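Local coordinates for Endonuclease/exonuclease/phosphatase domain-containing protein (PDB 3L1W) that is of unknown function but belongs to the endonuclease/exonuclease/phosphatase family and may act as a 3'-5' RNA exonuclease, at residues A[156-170]-A[211-223]. Numbering follows the deposited sequence. Where two conformers were deposited one is given.
Sequences IAQYPTLLMGDFNAE and LEEIDYIYVKGWQ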
loop_
_atom_site.group_PDB
_atom_site.type_symbol
_atom_site.label_atom_id
_atom_site.label_comp_id
_atom_site.label_asym_id
_atom_site.label_seq_id
_atom_site.Cartn_x
_atom_site.Cartn_y
_atom_site.Cartn_z
ATOM N N ILE A 156 13.340 -16.112 -23.603
ATOM C CA ILE A 156 12.443 -16.738 -22.639
ATOM C C ILE A 156 12.963 -18.104 -22.190
ATOM O O ILE A 156 12.884 -18.457 -21.017
ATOM C CB ILE A 156 11.027 -16.884 -23.217
ATOM C CG1 ILE A 156 10.388 -15.505 -23.379
ATOM C CG2 ILE A 156 10.162 -17.714 -22.304
ATOM C CD1 ILE A 156 9.124 -15.537 -24.223
ATOM N N ALA A 157 13.507 -18.865 -23.125
ATOM C CA ALA A 157 14.036 -20.181 -22.806
ATOM C C ALA A 157 15.265 -20.085 -21.908
ATOM O O ALA A 157 15.502 -20.951 -21.067
ATOM C CB ALA A 157 14.372 -20.931 -24.092
ATOM N N GLN A 158 16.035 -19.019 -22.087
ATOM C CA GLN A 158 17.328 -18.871 -21.430
ATOM C C GLN A 158 17.234 -18.263 -20.026
ATOM O O GLN A 158 18.019 -18.610 -19.140
ATOM C CB GLN A 158 18.249 -18.017 -22.313
ATOM C CG GLN A 158 19.677 -17.878 -21.802
ATOM C CD GLN A 158 20.573 -17.159 -22.802
ATOM O OE1 GLN A 158 21.743 -16.878 -22.524
ATOM N NE2 GLN A 158 20.021 -16.857 -23.976
ATOM N N TYR A 159 16.281 -17.357 -19.820
ATOM C CA TYR A 159 16.215 -16.608 -18.567
ATOM C C TYR A 159 14.899 -16.766 -17.802
ATOM O O TYR A 159 13.840 -16.966 -18.400
ATOM C CB TYR A 159 16.402 -15.101 -18.825
ATOM C CG TYR A 159 17.637 -14.727 -19.610
ATOM C CD1 TYR A 159 18.894 -14.768 -19.025
ATOM C CD2 TYR A 159 17.542 -14.306 -20.929
ATOM C CE1 TYR A 159 20.027 -14.421 -19.744
ATOM C CE2 TYR A 159 18.669 -13.958 -21.656
ATOM C CZ TYR A 159 19.906 -14.014 -21.052
ATOM O OH TYR A 159 21.030 -13.664 -21.763
ATOM N N PRO A 160 14.956 -16.623 -16.468
ATOM C CA PRO A 160 13.714 -16.454 -15.713
ATOM C C PRO A 160 13.008 -15.240 -16.294
ATOM O O PRO A 160 13.676 -14.241 -16.567
ATOM C CB PRO A 160 14.198 -16.129 -14.298
ATOM C CG PRO A 160 15.598 -16.640 -14.241
ATOM C CD PRO A 160 16.151 -16.468 -15.621
ATOM N N THR A 161 11.697 -15.320 -16.487
ATOM C CA THR A 161 10.995 -14.289 -17.247
ATOM C C THR A 161 9.739 -13.824 -16.530
ATOM O O THR A 161 9.017 -14.645 -15.945
ATOM C CB THR A 161 10.619 -14.804 -18.655
ATOM O OG1 THR A 161 11.816 -15.096 -19.390
ATOM C CG2 THR A 161 9.820 -13.752 -19.415
ATOM N N LEU A 162 9.505 -12.508 -16.559
ATOM C CA LEU A 162 8.292 -11.887 -16.026
ATOM C C LEU A 162 7.522 -11.326 -17.218
ATOM O O LEU A 162 7.989 -10.402 -17.895
ATOM C CB LEU A 162 8.629 -10.750 -15.049
ATOM C CG LEU A 162 9.492 -11.140 -13.847
ATOM C CD1 LEU A 162 10.036 -9.901 -13.126
ATOM C CD2 LEU A 162 8.705 -12.027 -12.897
ATOM N N LEU A 163 6.369 -11.920 -17.490
ATOM C CA LEU A 163 5.524 -11.523 -18.608
ATOM C C LEU A 163 4.356 -10.754 -18.007
ATOM O O LEU A 163 3.469 -11.349 -17.389
ATOM C CB LEU A 163 5.030 -12.777 -19.345
ATOM C CG LEU A 163 4.073 -12.610 -20.528
ATOM C CD1 LEU A 163 4.776 -11.983 -21.734
ATOM C CD2 LEU A 163 3.457 -13.966 -20.926
HETATM N N MSE A 164 4.363 -9.431 -18.163
HETATM C CA MSE A 164 3.496 -8.578 -17.346
HETATM C C MSE A 164 2.753 -7.574 -18.184
HETATM O O MSE A 164 3.336 -6.920 -19.036
HETATM C CB MSE A 164 4.339 -7.778 -16.346
HETATM C CG MSE A 164 5.455 -8.556 -15.717
HETATM SE SE MSE A 164 6.544 -7.424 -14.556
HETATM C CE MSE A 164 5.233 -7.125 -13.187
ATOM N N GLY A 165 1.468 -7.412 -17.921
ATOM C CA GLY A 165 0.762 -6.315 -18.544
ATOM C C GLY A 165 -0.720 -6.537 -18.735
ATOM O O GLY A 165 -1.353 -7.352 -18.064
ATOM N N ASP A 166 -1.255 -5.779 -19.676
ATOM C CA ASP A 166 -2.673 -5.766 -19.953
ATOM C C ASP A 166 -2.956 -6.710 -21.122
ATOM O O ASP A 166 -2.636 -6.407 -22.282
ATOM C CB ASP A 166 -3.086 -4.331 -20.271
ATOM C CG ASP A 166 -4.568 -4.192 -20.545
ATOM O OD1 ASP A 166 -5.264 -5.217 -20.729
ATOM O OD2 ASP A 166 -5.036 -3.036 -20.585
ATOM N N PHE A 167 -3.532 -7.868 -20.815
ATOM C CA PHE A 167 -3.806 -8.885 -21.828
ATOM C C PHE A 167 -5.112 -8.609 -22.554
ATOM O O PHE A 167 -5.396 -9.242 -23.572
ATOM C CB PHE A 167 -3.863 -10.290 -21.203
ATOM C CG PHE A 167 -2.517 -10.852 -20.847
ATOM C CD1 PHE A 167 -2.116 -12.095 -21.325
ATOM C CD2 PHE A 167 -1.659 -10.148 -20.031
ATOM C CE1 PHE A 167 -0.865 -12.610 -20.988
ATOM C CE2 PHE A 167 -0.411 -10.658 -19.698
ATOM C CZ PHE A 167 -0.022 -11.883 -20.182
ATOM N N ASN A 168 -5.914 -7.681 -22.023
ATOM C CA ASN A 168 -7.243 -7.432 -22.582
ATOM C C ASN A 168 -8.069 -8.710 -22.696
ATOM O O ASN A 168 -8.951 -8.807 -23.549
ATOM C CB ASN A 168 -7.145 -6.745 -23.959
ATOM C CG ASN A 168 -7.238 -5.224 -23.862
ATOM O OD1 ASN A 168 -8.085 -4.689 -23.139
ATOM N ND2 ASN A 168 -6.384 -4.523 -24.602
ATOM N N ALA A 169 -7.806 -9.681 -21.821
ATOM C CA ALA A 169 -8.474 -10.979 -21.912
ATOM C C ALA A 169 -8.769 -11.541 -20.533
ATOM O O ALA A 169 -7.877 -11.604 -19.693
ATOM C CB ALA A 169 -7.612 -11.974 -22.694
ATOM N N GLU A 170 -10.015 -11.961 -20.316
ATOM C CA GLU A 170 -10.368 -12.689 -19.096
ATOM C C GLU A 170 -9.727 -14.081 -19.134
ATOM O O GLU A 170 -9.273 -14.536 -20.185
ATOM C CB GLU A 170 -11.888 -12.795 -18.931
ATOM C CG GLU A 170 -12.620 -11.446 -18.956
ATOM C CD GLU A 170 -12.653 -10.733 -17.611
ATOM O OE1 GLU A 170 -12.587 -11.394 -16.549
ATOM O OE2 GLU A 170 -12.767 -9.491 -17.618
ATOM N N LEU A 211 -15.432 -6.349 -11.491
ATOM C CA LEU A 211 -14.156 -5.951 -12.085
ATOM C C LEU A 211 -13.809 -6.908 -13.220
ATOM O O LEU A 211 -14.142 -8.090 -13.164
ATOM C CB LEU A 211 -13.052 -5.991 -11.044
ATOM C CG LEU A 211 -13.279 -5.028 -9.882
ATOM C CD1 LEU A 211 -12.349 -5.363 -8.732
ATOM C CD2 LEU A 211 -13.074 -3.589 -10.347
ATOM N N GLU A 212 -13.164 -6.397 -14.265
ATOM C CA GLU A 212 -12.622 -7.274 -15.294
ATOM C C GLU A 212 -11.208 -7.705 -14.909
ATOM O O GLU A 212 -10.417 -6.901 -14.421
ATOM C CB GLU A 212 -12.615 -6.562 -16.652
ATOM C CG GLU A 212 -14.004 -6.128 -17.107
ATOM C CD GLU A 212 -13.998 -5.491 -18.483
ATOM O OE1 GLU A 212 -13.073 -5.777 -19.269
ATOM O OE2 GLU A 212 -14.914 -4.695 -18.774
ATOM N N GLU A 213 -10.906 -8.983 -15.111
ATOM C CA GLU A 213 -9.569 -9.510 -14.852
ATOM C C GLU A 213 -8.786 -9.528 -16.156
ATOM O O GLU A 213 -8.768 -10.536 -16.876
ATOM C CB GLU A 213 -9.644 -10.928 -14.282
ATOM C CG GLU A 213 -10.355 -11.020 -12.949
ATOM C CD GLU A 213 -10.631 -12.449 -12.519
ATOM O OE1 GLU A 213 -10.195 -13.392 -13.216
ATOM O OE2 GLU A 213 -11.302 -12.624 -11.482
ATOM N N ILE A 214 -8.144 -8.410 -16.472
ATOM C CA ILE A 214 -7.457 -8.313 -17.757
ATOM C C ILE A 214 -5.953 -8.038 -17.648
ATOM O O ILE A 214 -5.223 -8.211 -18.622
ATOM C CB ILE A 214 -8.129 -7.284 -18.704
ATOM C CG1 ILE A 214 -8.167 -5.881 -18.081
ATOM C CG2 ILE A 214 -9.537 -7.764 -19.103
ATOM C CD1 ILE A 214 -8.770 -4.824 -19.027
ATOM N N ASP A 215 -5.495 -7.653 -16.458
ATOM C CA ASP A 215 -4.061 -7.440 -16.227
ATOM C C ASP A 215 -3.497 -8.637 -15.490
ATOM O O ASP A 215 -4.157 -9.174 -14.607
ATOM C CB ASP A 215 -3.842 -6.181 -15.393
ATOM C CG ASP A 215 -4.399 -4.950 -16.060
ATOM O OD1 ASP A 215 -3.797 -4.498 -17.048
ATOM O OD2 ASP A 215 -5.449 -4.445 -15.609
ATOM N N TYR A 216 -2.276 -9.037 -15.844
ATOM C CA TYR A 216 -1.659 -10.257 -15.331
ATOM C C TYR A 216 -0.167 -10.105 -15.103
ATOM O O TYR A 216 0.513 -9.346 -15.802
ATOM C CB TYR A 216 -1.869 -11.417 -16.313
ATOM C CG TYR A 216 -3.311 -11.832 -16.441
ATOM C CD1 TYR A 216 -3.801 -12.935 -15.752
ATOM C CD2 TYR A 216 -4.192 -11.104 -17.228
ATOM C CE1 TYR A 216 -5.133 -13.305 -15.853
ATOM C CE2 TYR A 216 -5.522 -11.455 -17.323
ATOM C CZ TYR A 216 -5.984 -12.556 -16.642
ATOM O OH TYR A 216 -7.304 -12.909 -16.749
ATOM N N ILE A 217 0.333 -10.852 -14.123
ATOM C CA ILE A 217 1.761 -11.031 -13.949
ATOM C C ILE A 217 2.033 -12.523 -14.050
ATOM O O ILE A 217 1.723 -13.289 -13.136
ATOM C CB ILE A 217 2.257 -10.463 -12.602
ATOM C CG1 ILE A 217 2.042 -8.949 -12.558
ATOM C CG2 ILE A 217 3.729 -10.806 -12.375
ATOM C CD1 ILE A 217 2.489 -8.310 -11.218
ATOM N N TYR A 218 2.589 -12.927 -15.188
ATOM C CA TYR A 218 2.931 -14.326 -15.438
ATOM C C TYR A 218 4.414 -14.539 -15.167
ATOM O O TYR A 218 5.248 -13.696 -15.521
ATOM C CB TYR A 218 2.604 -14.708 -16.892
ATOM C CG TYR A 218 1.181 -15.183 -17.102
ATOM C CD1 TYR A 218 0.818 -16.482 -16.782
ATOM C CD2 TYR A 218 0.213 -14.344 -17.655
ATOM C CE1 TYR A 218 -0.479 -16.937 -16.979
ATOM C CE2 TYR A 218 -1.093 -14.787 -17.863
ATOM C CZ TYR A 218 -1.429 -16.088 -17.522
ATOM O OH TYR A 218 -2.705 -16.552 -17.721
ATOM N N VAL A 219 4.748 -15.668 -14.553
ATOM C CA VAL A 219 6.129 -15.918 -14.166
ATOM C C VAL A 219 6.666 -17.237 -14.696
ATOM O O VAL A 219 5.933 -18.223 -14.825
ATOM C CB VAL A 219 6.303 -15.862 -12.626
ATOM C CG1 VAL A 219 5.866 -14.494 -12.088
ATOM C CG2 VAL A 219 5.522 -16.974 -11.948
ATOM N N LYS A 220 7.954 -17.233 -15.021
ATOM C CA LYS A 220 8.685 -18.453 -15.343
ATOM C C LYS A 220 10.035 -18.375 -14.652
ATOM O O LYS A 220 10.810 -17.452 -14.899
ATOM C CB LYS A 220 8.870 -18.617 -16.856
ATOM C CG LYS A 220 9.892 -19.695 -17.259
ATOM C CD LYS A 220 10.332 -19.491 -18.692
ATOM C CE LYS A 220 11.579 -20.290 -19.042
ATOM N NZ LYS A 220 12.818 -19.670 -18.496
ATOM N N GLY A 221 10.299 -19.329 -13.764
ATOM C CA GLY A 221 11.566 -19.381 -13.053
ATOM C C GLY A 221 11.609 -18.533 -11.795
ATOM O O GLY A 221 12.681 -18.088 -11.376
ATOM N N TRP A 222 10.446 -18.298 -11.192
ATOM C CA TRP A 222 10.353 -17.475 -9.986
ATOM C C TRP A 222 9.540 -18.135 -8.891
ATOM O O TRP A 222 8.578 -18.845 -9.161
ATOM C CB TRP A 222 9.691 -16.127 -10.286
ATOM C CG TRP A 222 10.424 -15.287 -11.267
ATOM C CD1 TRP A 222 10.265 -15.281 -12.621
ATOM C CD2 TRP A 222 11.434 -14.319 -10.975
ATOM N NE1 TRP A 222 11.120 -14.375 -13.194
ATOM C CE2 TRP A 222 11.846 -13.765 -12.204
ATOM C CE3 TRP A 222 12.032 -13.866 -9.794
ATOM C CZ2 TRP A 222 12.831 -12.782 -12.289
ATOM C CZ3 TRP A 222 13.008 -12.890 -9.881
ATOM C CH2 TRP A 222 13.397 -12.359 -11.119
ATOM N N GLN A 223 9.927 -17.872 -7.650
ATOM C CA GLN A 223 9.082 -18.174 -6.507
ATOM C C GLN A 223 8.235 -16.941 -6.229
ATOM O O GLN A 223 8.765 -15.838 -6.129
ATOM C CB GLN A 223 9.919 -18.486 -5.269
ATOM C CG GLN A 223 9.056 -18.816 -4.050
ATOM C CD GLN A 223 9.856 -19.012 -2.775
ATOM O OE1 GLN A 223 11.028 -18.644 -2.696
ATOM N NE2 GLN A 223 9.217 -19.594 -1.765
HETATM O O HOH W 1 -11.293 -13.748 -15.676
HETATM O O HOH W 2 -13.134 -8.235 -20.001
#
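Strands 161-164 and 215-220 run antiparallel at 166°, their axes 4.7 Å apart, and paired backbone bonds join Thr-161 to Lys-220, Leu-163 to Tyr-218 and Gly-165 to Tyr-216. Phe-167 N extends the pairing to Ile-214 O.

Lys-220 reaches back to the end of helix 153-158. Its chain stays extended until a bend at the last torsion (chi4 -77°), which turns NZ between two carbonyls: Ile-156 O at 2.8 Å, almost in line with the C=O, and Tyr-159 O at 2.9 Å, from above the carbonyl plane. Thr-161 OG1 meets Tyr-159 O from the other face.

Leu-162 CD2 lies over one face of the Trp-222 ring in a CH-pi contact, 3.6 Å from the centroid of the five-membered ring. Pro-160 CB lies toward the rim on the opposite side. On the same sheet face as Leu-162, Met-164, a selenomethionine, lays CE against Ile-217 CD1 at 3.6 Å.

The opposite face carries an aromatic cluster. Tyr-216 turns its edge to the face of Phe-167, with planes at 63°, while Phe-167 CZ touches Tyr-218 CD2 at 3.5 Å.

Asp-166 OD1 accepts from Asn-168 N in an Asx turn. Asp-166 OD2 lies 4.0 Å from Asp-215 OD1; Asn-7 binds the former carboxylate, and Thr-198 and His-242 the latter. The Gly-Asp-Phe-Asn run 165-168 and this acidic pair are consistent with the family's active site.

Strand 126-132 flanks 161-164 on its other edge within the six-stranded sheet, one of two in this DNase I-like fold. Helices 138-151 and 174-179 pack on the face bearing Leu-163 and the aromatic cluster.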